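Local coordinates for iodotyrosine deiodinase (Thermotoga neapolitana, PDB 6Q1B) that catalyses the FMN-dependent reductive removal of halide from halotyrosines such as 3-iodo-L-tyrosine and 3,5-diiodo-L-tyrosine, working as a homodimer of the nitroreductase family, at the interface of chains A and B. Residues are numbered along the deposited sequence; one frame, centred on the assembly and turned at random. Chains: chain A/B, iodotyrosine deiodinase.

Contact 1 and contact 2 are two patches of one homodimer interface, with the centres of their C-alpha atoms about 11 Å apart. Both lie along helix 24-35 of chain B and share B:Lys32, which is poorly ordered. Contact 1 brings the N-terminal helix of chain A against the C-terminal half of that helix and the end of helix 113-130, whereas contact 2 brings the C-terminal arm of chain A against its C-terminal end, the loop of B:Gln44 and strand 46-51. One helix thus receives segments from near both ends of the partner, and the two-fold axis repeats each patch. A:Arg176 also binds FMN, so contact 2 probably borders the cofactor site.

Contact 1: the interface of chains A and B. Residues chain A 3-5, 8; chain B 29, 32-33, 130.
The start of helix 4-10 in chain A is capped by side chains of chain B: B:Glu130 and B:Tyr29 reach the backbone amides of A:Leu4 and A:Tyr5. First-turn amides have no carbonyl of their own helix to bond, so an anionic or polar side chain suits this place. The carboxylate of B:Glu130 accepts from A:Leu4 N through OE2 at 2.7 Å, on its syn side and 26° out of the carboxylate plane. A tyrosine is apt beside it, because one hydroxyl can both accept and donate: B:Tyr29 OH takes the hydrogen of A:Tyr5 N at 3.0 Å and gives its own to B:Glu130 OE1, although the modelled length of this second bond, 2.4 Å, is suspiciously short. Such a bond would couple the two capping groups and may restrain the carboxylate. The positive end of the helix dipole would favour negative charge on B:Glu130.

Apolar groups pack around the cap. With CG anti to the backbone N (chi1 176°), A:Tyr5 turns its ring alongside helix 24-35, presenting an edge to the peptide joining the poorly ordered B:Lys32 to B:Val33, while its CB lies 3.6 Å from B:Tyr29 CE1. The branched B:Val33 uses both its methyls. CG2 meets A:Tyr5 CA at 3.7 Å and, within chain B, also sits over one face of the B:Tyr29 ring, toward the rim. CG1 touches the methyl of A:Ala8, a residue small enough for the helices to come close, and A:Leu4 CD2 lies 3.9 Å from that same CG1.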
loop_
_atom_site.group_PDB
_atom_site.type_symbol
_atom_site.label_atom_id
_atom_site.label_comp_id
_atom_site.label_asym_id
_atom_site.label_seq_id
_atom_site.Cartn_x
_atom_site.Cartn_y
_atom_site.Cartn_z
ATOM N N MET A 3 1.980 -15.776 -13.336
ATOM C CA MET A 3 0.896 -15.116 -12.608
ATOM C C MET A 3 1.425 -14.040 -11.662
ATOM O O MET A 3 2.599 -14.024 -11.285
ATOM C CB MET A 3 0.087 -16.142 -11.810
ATOM C CG MET A 3 -0.645 -17.164 -12.669
ATOM S SD MET A 3 -1.934 -16.418 -13.679
ATOM C CE MET A 3 -3.127 -15.975 -12.420
ATOM N N LEU A 4 0.554 -13.132 -11.269
ATOM C CA LEU A 4 0.969 -12.094 -10.362
ATOM C C LEU A 4 1.431 -12.712 -9.070
ATOM O O LEU A 4 2.342 -12.209 -8.426
ATOM C CB LEU A 4 -0.164 -11.129 -10.094
ATOM C CG LEU A 4 0.193 -9.966 -9.180
ATOM C CD1 LEU A 4 1.139 -9.028 -9.849
ATOM C CD2 LEU A 4 -1.054 -9.218 -8.793
ATOM N N TYR A 5 0.796 -13.819 -8.694
ATOM C CA TYR A 5 1.189 -14.505 -7.475
ATOM C C TYR A 5 2.651 -14.889 -7.551
ATOM O O TYR A 5 3.368 -14.804 -6.571
ATOM C CB TYR A 5 0.332 -15.752 -7.229
ATOM C CG TYR A 5 0.801 -16.525 -6.027
ATOM C CD1 TYR A 5 0.465 -16.120 -4.752
ATOM C CD2 TYR A 5 1.621 -17.634 -6.170
ATOM C CE1 TYR A 5 0.905 -16.813 -3.648
ATOM C CE2 TYR A 5 2.067 -18.331 -5.072
ATOM C CZ TYR A 5 1.709 -17.910 -3.810
ATOM O OH TYR A 5 2.147 -18.592 -2.697
ATOM N N ALA A 8 4.720 -11.841 -6.904
ATOM C CA ALA A 8 4.604 -11.464 -5.517
ATOM C C ALA A 8 5.339 -12.453 -4.660
ATOM O O ALA A 8 6.022 -12.098 -3.709
ATOM C CB ALA A 8 3.167 -11.406 -5.117
ATOM N N TYR B 29 -7.256 -16.131 -4.123
ATOM C CA TYR B 29 -6.047 -15.922 -4.878
ATOM C C TYR B 29 -5.465 -14.559 -4.586
ATOM O O TYR B 29 -4.272 -14.427 -4.290
ATOM C CB TYR B 29 -6.331 -16.055 -6.369
ATOM C CG TYR B 29 -5.186 -15.584 -7.217
ATOM C CD1 TYR B 29 -4.140 -16.439 -7.511
ATOM C CD2 TYR B 29 -5.137 -14.280 -7.701
ATOM C CE1 TYR B 29 -3.088 -16.020 -8.272
ATOM C CE2 TYR B 29 -4.082 -13.847 -8.466
ATOM C CZ TYR B 29 -3.057 -14.731 -8.745
ATOM O OH TYR B 29 -1.996 -14.350 -9.511
ATOM N N LYS B 32 -3.962 -14.324 -1.310
ATOM C CA LYS B 32 -2.707 -15.051 -1.266
ATOM C C LYS B 32 -1.597 -14.249 -1.902
ATOM O O LYS B 32 -0.445 -14.278 -1.446
ATOM C CB LYS B 32 -2.858 -16.392 -1.942
ATOM C CG LYS B 32 -3.671 -17.337 -1.090
ATOM C CD LYS B 32 -3.757 -18.715 -1.727
ATOM C CE LYS B 32 -4.366 -19.731 -0.790
ATOM N NZ LYS B 32 -4.495 -21.045 -1.465
ATOM N N VAL B 33 -1.936 -13.517 -2.955
ATOM C CA VAL B 33 -0.982 -12.633 -3.548
ATOM C C VAL B 33 -0.575 -11.545 -2.544
ATOM O O VAL B 33 0.599 -11.292 -2.316
ATOM C CB VAL B 33 -1.542 -11.976 -4.793
ATOM C CG1 VAL B 33 -0.576 -10.916 -5.297
ATOM C CG2 VAL B 33 -1.782 -13.017 -5.870
ATOM N N GLU B 130 -6.050 -8.849 -12.101
ATOM C CA GLU B 130 -5.576 -10.027 -12.818
ATOM C C GLU B 130 -6.687 -11.052 -12.985
ATOM O O GLU B 130 -6.817 -11.691 -14.042
ATOM C CB GLU B 130 -4.401 -10.657 -12.082
ATOM C CG GLU B 130 -3.735 -11.702 -12.926
ATOM C CD GLU B 130 -2.711 -12.490 -12.171
ATOM O OE1 GLU B 130 -2.902 -12.639 -10.948
ATOM O OE2 GLU B 130 -1.723 -12.924 -12.797
#

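Contact 2: the interface of chains A and B. Residues chain A 176-179; chain B 31-32, 35, 44, 48.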
loop_
_atom_site.group_PDB
_atom_site.type_symbol
_atom_site.label_atom_id
_atom_site.label_comp_id
_atom_site.label_asym_id
_atom_site.label_seq_id
_atom_site.Cartn_x
_atom_site.Cartn_y
_atom_site.Cartn_z
ATOM N N ARG A 176 5.844 -17.042 4.934
ATOM C CA ARG A 176 4.567 -16.428 5.079
ATOM C C ARG A 176 3.627 -17.386 5.723
ATOM O O ARG A 176 3.472 -18.527 5.284
ATOM C CB ARG A 176 3.997 -15.991 3.732
ATOM C CG ARG A 176 4.781 -14.937 3.031
ATOM C CD ARG A 176 4.686 -13.641 3.792
ATOM N NE ARG A 176 5.234 -12.499 3.078
ATOM C CZ ARG A 176 6.525 -12.235 2.975
ATOM N NH1 ARG A 176 7.430 -13.062 3.490
ATOM N NH2 ARG A 176 6.915 -11.142 2.339
ATOM N N ASN A 177 3.023 -16.916 6.796
ATOM C CA ASN A 177 1.870 -17.583 7.312
ATOM C C ASN A 177 0.807 -17.618 6.260
ATOM O O ASN A 177 0.743 -16.744 5.390
ATOM C CB ASN A 177 1.360 -16.879 8.548
ATOM C CG ASN A 177 2.305 -17.030 9.707
ATOM O OD1 ASN A 177 2.850 -16.064 10.212
ATOM N ND2 ASN A 177 2.484 -18.248 10.137
ATOM N N GLU A 178 -0.040 -18.618 6.363
ATOM C CA GLU A 178 -1.221 -18.714 5.532
ATOM C C GLU A 178 -2.060 -17.460 5.728
ATOM O O GLU A 178 -2.123 -16.882 6.812
ATOM C CB GLU A 178 -1.997 -19.972 5.892
ATOM C CG GLU A 178 -3.304 -20.165 5.163
ATOM C CD GLU A 178 -4.104 -21.325 5.728
ATOM O OE1 GLU A 178 -3.512 -22.155 6.449
ATOM O OE2 GLU A 178 -5.321 -21.405 5.459
ATOM N N VAL A 179 -2.676 -16.987 4.664
ATOM C CA VAL A 179 -3.455 -15.795 4.797
ATOM C C VAL A 179 -4.631 -16.098 5.707
ATOM O O VAL A 179 -5.113 -17.223 5.763
ATOM C CB VAL A 179 -3.890 -15.283 3.409
ATOM C CG1 VAL A 179 -4.883 -16.226 2.786
ATOM C CG2 VAL A 179 -4.447 -13.882 3.518
ATOM N N LEU B 31 -5.898 -12.611 -2.110
ATOM C CA LEU B 31 -5.418 -12.490 -0.752
ATOM C C LEU B 31 -4.115 -13.211 -0.613
ATOM O O LEU B 31 -3.262 -12.759 0.119
ATOM C CB LEU B 31 -6.398 -13.064 0.239
ATOM C CG LEU B 31 -7.768 -12.417 0.215
ATOM C CD1 LEU B 31 -8.649 -13.042 1.279
ATOM C CD2 LEU B 31 -7.663 -10.885 0.352
ATOM N N LYS B 32 -3.962 -14.324 -1.310
ATOM C CA LYS B 32 -2.707 -15.051 -1.266
ATOM C C LYS B 32 -1.597 -14.249 -1.902
ATOM O O LYS B 32 -0.445 -14.278 -1.446
ATOM C CB LYS B 32 -2.858 -16.392 -1.942
ATOM C CG LYS B 32 -3.671 -17.337 -1.090
ATOM C CD LYS B 32 -3.757 -18.715 -1.727
ATOM C CE LYS B 32 -4.366 -19.731 -0.790
ATOM N NZ LYS B 32 -4.495 -21.045 -1.465
ATOM N N ASN B 35 -0.767 -11.577 0.548
ATOM C CA ASN B 35 -0.061 -12.188 1.656
ATOM C C ASN B 35 1.417 -12.338 1.389
ATOM O O ASN B 35 2.202 -12.473 2.319
ATOM C CB ASN B 35 -0.690 -13.526 1.926
ATOM C CG ASN B 35 -0.273 -14.111 3.237
ATOM O OD1 ASN B 35 -0.362 -13.469 4.289
ATOM N ND2 ASN B 35 0.211 -15.331 3.189
ATOM N N GLN B 44 3.098 -9.691 8.626
ATOM C CA GLN B 44 1.927 -9.984 7.820
ATOM C C GLN B 44 0.660 -9.559 8.542
ATOM O O GLN B 44 -0.193 -10.389 8.874
ATOM C CB GLN B 44 1.852 -11.471 7.557
ATOM C CG GLN B 44 2.955 -12.003 6.733
ATOM C CD GLN B 44 2.832 -13.504 6.641
ATOM O OE1 GLN B 44 3.485 -14.203 7.367
ATOM N NE2 GLN B 44 1.948 -13.991 5.767
ATOM N N PHE B 48 -8.227 -10.596 6.797
ATOM C CA PHE B 48 -9.287 -10.402 5.831
ATOM C C PHE B 48 -10.566 -10.985 6.327
ATOM O O PHE B 48 -10.599 -12.061 6.908
ATOM C CB PHE B 48 -8.906 -11.029 4.529
ATOM C CG PHE B 48 -7.621 -10.524 4.017
ATOM C CD1 PHE B 48 -7.562 -9.251 3.483
ATOM C CD2 PHE B 48 -6.460 -11.275 4.089
ATOM C CE1 PHE B 48 -6.392 -8.746 3.005
ATOM C CE2 PHE B 48 -5.291 -10.760 3.587
ATOM C CZ PHE B 48 -5.263 -9.494 3.059
HETATM O O HOH W 1 -1.059 -14.199 6.786
HETATM O O HOH W 2 5.783 -15.934 8.886
#
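Paired hydrogen bonds join the amide of B:Gln44 to the backbone of A:Asn177 in the C-terminal arm of chain A. A glutamine suits a bare peptide because it carries an acceptor and a donor side by side: OE1 accepts from A:Asn177 N at 2.8 Å, in the carbonyl plane on a lone pair, and NE2 donates to A:Asn177 O at 3.0 Å. The B:Gln44 chain, extended beyond CG (chi2 175°), carries this amide to the arm. A:Asn177 O also receives B:Asn35 ND2 at 2.7 Å, a nearly straight bond running close to the C=O direction, so two side-chain amides grip one carbonyl. Within chain B, B:Gln44 NE2 donates to B:Asn35 OD1 at 2.8 Å from above the carbonyl plane, holding the two amides together. B:Asn35 O lies in plane at the guanidinium edge, where A:Arg176 NE makes a weak, strongly bent bond to it (3.1 Å).

Water extends the network: one molecule links B:Asn35 OD1 to A:Glu178 O, and another lies between the side-chain oxygens of A:Asn177 and B:Gln44.

Apolar contact centres on A:Val179. Its CG1 sits between the backbone N and the carbonyl carbon (chi1 68°), which puts CG2 anti to the N and toward B:Phe48. Within chain B, B:Leu31 CD2 lies over the centre of one face and backs the ring, while A:Val179 CG2 comes to its CD2-CE2 rim, tightly at 3.2 Å from CE2.

The arm passes the C-terminal end of helix 24-35 and strand 46-51 of chain B just before forming strand 181-183, consistent with the exchange of C-terminal extensions typical of nitroreductase-family dimers.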